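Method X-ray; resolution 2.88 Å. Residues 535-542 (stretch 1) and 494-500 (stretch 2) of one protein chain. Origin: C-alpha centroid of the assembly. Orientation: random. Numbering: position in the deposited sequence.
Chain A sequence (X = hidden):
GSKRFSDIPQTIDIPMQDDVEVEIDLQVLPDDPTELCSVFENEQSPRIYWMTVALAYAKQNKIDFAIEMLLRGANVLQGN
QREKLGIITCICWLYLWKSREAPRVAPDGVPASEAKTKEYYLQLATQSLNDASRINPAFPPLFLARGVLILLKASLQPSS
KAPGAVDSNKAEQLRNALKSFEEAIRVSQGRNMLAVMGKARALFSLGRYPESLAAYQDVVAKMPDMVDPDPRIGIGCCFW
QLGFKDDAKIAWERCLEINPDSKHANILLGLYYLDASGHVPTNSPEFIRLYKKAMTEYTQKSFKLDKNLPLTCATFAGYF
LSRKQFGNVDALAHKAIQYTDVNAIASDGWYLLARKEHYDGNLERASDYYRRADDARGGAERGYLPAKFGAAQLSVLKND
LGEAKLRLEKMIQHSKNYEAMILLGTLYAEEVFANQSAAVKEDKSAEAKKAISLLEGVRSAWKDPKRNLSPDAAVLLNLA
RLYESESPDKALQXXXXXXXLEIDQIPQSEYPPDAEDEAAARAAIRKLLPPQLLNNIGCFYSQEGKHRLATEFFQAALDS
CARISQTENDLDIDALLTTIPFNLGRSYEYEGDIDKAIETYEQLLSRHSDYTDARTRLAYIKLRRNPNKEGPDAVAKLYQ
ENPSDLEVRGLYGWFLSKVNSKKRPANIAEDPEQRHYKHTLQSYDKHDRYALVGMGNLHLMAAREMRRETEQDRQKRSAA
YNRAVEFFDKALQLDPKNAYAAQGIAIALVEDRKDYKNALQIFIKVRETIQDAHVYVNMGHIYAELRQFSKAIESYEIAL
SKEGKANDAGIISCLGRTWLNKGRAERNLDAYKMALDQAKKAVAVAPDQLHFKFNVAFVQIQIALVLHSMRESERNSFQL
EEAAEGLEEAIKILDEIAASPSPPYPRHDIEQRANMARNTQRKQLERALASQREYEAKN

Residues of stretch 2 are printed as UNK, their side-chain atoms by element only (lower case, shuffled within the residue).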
# COMPACT_ATOMS: atom_id res chain seq x y z
N ASN A 535 15.51 0.59 -19.89
CA ASN A 535 16.70 -0.06 -19.32
C ASN A 535 16.32 -1.06 -18.24
O ASN A 535 16.72 -2.22 -18.29
CB ASN A 535 17.66 0.96 -18.73
CG ASN A 535 18.95 0.33 -18.23
OD1 ASN A 535 19.99 0.41 -18.89
ND2 ASN A 535 18.89 -0.31 -17.08
N ASN A 536 15.56 -0.60 -17.25
CA ASN A 536 15.23 -1.50 -16.16
C ASN A 536 14.50 -2.72 -16.68
O ASN A 536 14.83 -3.85 -16.34
CB ASN A 536 14.42 -0.78 -15.08
CG ASN A 536 15.19 0.35 -14.42
OD1 ASN A 536 16.25 0.76 -14.90
ND2 ASN A 536 14.65 0.88 -13.32
N ILE A 537 13.53 -2.50 -17.56
CA ILE A 537 12.79 -3.60 -18.12
C ILE A 537 13.82 -4.54 -18.71
O ILE A 537 13.79 -5.74 -18.44
CB ILE A 537 11.77 -3.15 -19.20
CG1 ILE A 537 10.69 -2.27 -18.57
CG2 ILE A 537 11.12 -4.36 -19.85
CD1 ILE A 537 9.71 -1.69 -19.54
N GLY A 538 14.76 -3.97 -19.46
CA GLY A 538 15.87 -4.74 -20.05
C GLY A 538 16.61 -5.58 -19.03
O GLY A 538 16.88 -6.74 -19.27
N CYS A 539 16.87 -4.95 -17.88
CA CYS A 539 17.54 -5.56 -16.72
C CYS A 539 16.79 -6.73 -16.14
O CYS A 539 17.41 -7.72 -15.72
CB CYS A 539 17.73 -4.53 -15.60
SG CYS A 539 18.88 -3.18 -15.98
N PHE A 540 15.46 -6.60 -16.08
CA PHE A 540 14.64 -7.67 -15.50
C PHE A 540 14.53 -8.81 -16.47
O PHE A 540 14.57 -9.99 -16.09
CB PHE A 540 13.25 -7.18 -15.04
CG PHE A 540 13.30 -6.38 -13.78
CD1 PHE A 540 13.73 -6.97 -12.59
CD2 PHE A 540 12.96 -5.05 -13.78
CE1 PHE A 540 13.80 -6.22 -11.41
CE2 PHE A 540 13.03 -4.30 -12.61
CZ PHE A 540 13.45 -4.88 -11.43
N TYR A 541 14.43 -8.45 -17.74
CA TYR A 541 14.47 -9.44 -18.79
C TYR A 541 15.81 -10.17 -18.76
O TYR A 541 15.86 -11.37 -18.95
CB TYR A 541 14.26 -8.79 -20.15
CG TYR A 541 12.82 -8.66 -20.58
CD1 TYR A 541 11.96 -9.75 -20.55
CD2 TYR A 541 12.33 -7.43 -21.06
CE1 TYR A 541 10.64 -9.63 -20.96
CE2 TYR A 541 11.01 -7.31 -21.49
CZ TYR A 541 10.18 -8.41 -21.44
OH TYR A 541 8.88 -8.27 -21.87
N SER A 542 16.87 -9.44 -18.50
CA SER A 542 18.21 -10.00 -18.46
C SER A 542 18.40 -10.98 -17.29
O SER A 542 19.16 -11.92 -17.40
CB SER A 542 19.26 -8.88 -18.41
OG SER A 542 20.56 -9.40 -18.18
N UNK A 494 5.10 -4.84 -13.20
CA UNK A 494 4.85 -3.43 -12.90
C UNK A 494 5.36 -2.54 -14.03
O UNK A 494 4.62 -1.74 -14.57
c UNK A 494 5.53 -3.00 -11.59
s UNK A 494 4.80 -3.63 -10.05
N UNK A 495 6.63 -2.70 -14.38
CA UNK A 495 7.28 -1.85 -15.38
C UNK A 495 6.71 -2.09 -16.75
O UNK A 495 6.75 -1.19 -17.58
c UNK A 495 9.12 -0.20 -13.72
c UNK A 495 11.07 -1.53 -14.50
c UNK A 495 9.59 -1.57 -14.18
c UNK A 495 8.79 -2.06 -15.40
N UNK A 496 6.20 -3.29 -16.99
CA UNK A 496 5.47 -3.57 -18.22
C UNK A 496 4.16 -2.77 -18.35
O UNK A 496 3.82 -2.30 -19.44
o UNK A 496 5.05 -7.77 -18.03
c UNK A 496 5.19 -5.06 -18.34
c UNK A 496 6.16 -7.37 -18.35
n UNK A 496 7.17 -8.19 -18.56
c UNK A 496 6.44 -5.89 -18.52
N UNK A 497 3.44 -2.63 -17.25
CA UNK A 497 2.20 -1.84 -17.25
C UNK A 497 2.49 -0.34 -17.25
O UNK A 497 1.65 0.47 -17.65
n UNK A 497 0.71 -5.06 -13.80
c UNK A 497 1.28 -3.66 -15.69
c UNK A 497 0.48 -3.91 -14.43
c UNK A 497 1.32 -2.18 -16.05
o UNK A 497 -0.33 -3.08 -14.01
N UNK A 498 3.67 0.04 -16.77
CA UNK A 498 4.11 1.43 -16.85
C UNK A 498 4.50 1.71 -18.29
O UNK A 498 4.33 2.82 -18.78
c UNK A 498 5.31 1.72 -15.94
c UNK A 498 4.94 1.45 -14.49
c UNK A 498 5.79 3.16 -16.11
N UNK A 499 5.06 0.69 -18.96
CA UNK A 499 5.35 0.78 -20.39
C UNK A 499 4.04 1.12 -21.11
O UNK A 499 3.93 2.15 -21.80
c UNK A 499 6.19 -0.70 -22.38
c UNK A 499 5.95 -0.55 -20.88
c UNK A 499 6.64 -2.12 -22.78
o UNK A 499 6.65 -3.05 -21.93
o UNK A 499 7.00 -2.32 -23.96
N UNK A 500 3.03 0.28 -20.89
CA UNK A 500 1.71 0.44 -21.53
C UNK A 500 1.05 1.80 -21.26
O UNK A 500 0.60 2.47 -22.17
c UNK A 500 -0.18 -2.63 -22.42
o UNK A 500 -0.58 -3.73 -22.02
c UNK A 500 1.06 -2.00 -21.83
n UNK A 500 -0.81 -1.94 -23.36
c UNK A 500 0.77 -0.69 -21.12

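Position 494 carries one carbon followed by one sulfur, with no branch, and the side chain is out of reach of stretch 1: its nearest atom, CB, is 7.7 Å from Phe 540 CE2. The sulfur ends the chain one bond past CB, which is cysteine and too short for methionine. Cys 494 serves the helix here through its backbone, its O accepting from the N of position 498 at 3.0 Å.

Position 495 has four carbons, forked at the second. Its CA-to-CB bond points toward stretch 1, and one branch-tip carbon lies 3.5 Å from Asn 536 CB and 3.9 Å from Phe 540 CE2, meeting that ring at its edge, while CB packs 3.7 Å from Ile 537 CG1. CB bears a single carbon that splits in two: leucine, since isoleucine would fork at CB itself. The branch tip is Leu 495 CD1.

Position 496 shows three carbons in line, the third carrying one oxygen and one nitrogen. CB points sideways, yet the extended chain brings its end nearer: the nitrogen comes to 3.7 Å from Tyr 541 OH, a polar neighbor but no hydrogen bond. The terminal amide makes this glutamine, and the nitrogen is Gln 496 NE2.

Position 497 repeats that pattern of three carbons, one oxygen and one nitrogen, but is out of reach, with CB 9.1 Å from Ile 537 CD1. It is again glutamine, Gln 497.

Position 498 has three carbons, two of them borne by CB. Its CA-to-CB bond points toward stretch 1, but CB is 6.6 Å from Ile 537 CD1 and the two methyl carbons lie farther off. The fork at CB gives valine, Val 498.

Position 499 has three carbons, the last carrying two oxygens. One oxygen lies 4.1 Å from Ile 537 CD1, with CB almost as near. A carboxylate two carbons beyond CB means glutamate; chi1 and chi2 are both t, and the oxygen is Glu 499 OE1.

Position 500 has three carbons ending in one oxygen and one nitrogen, exposed and without contact to stretch 1. It is a third glutamine, Gln 500.

The rule is one leucine set against one isoleucine. The helices run roughly antiparallel, at 144°, and their axes approach to 10.1 Å; Ile 537 and Leu 495 mark the register, CA to CA 6.4 Å, and each gives the largest covered area on its side. Ile 537 CD1 also reaches Leu 495 O at 3.6 Å, packing against the backbone as well. With no hydrogen bond across the pair, shape carries this small contact, while Gln 496 and Glu 499 add contacts to Tyr 541 and Ile 537.

Stretch 2, residues 494-500: CLQQVEQ
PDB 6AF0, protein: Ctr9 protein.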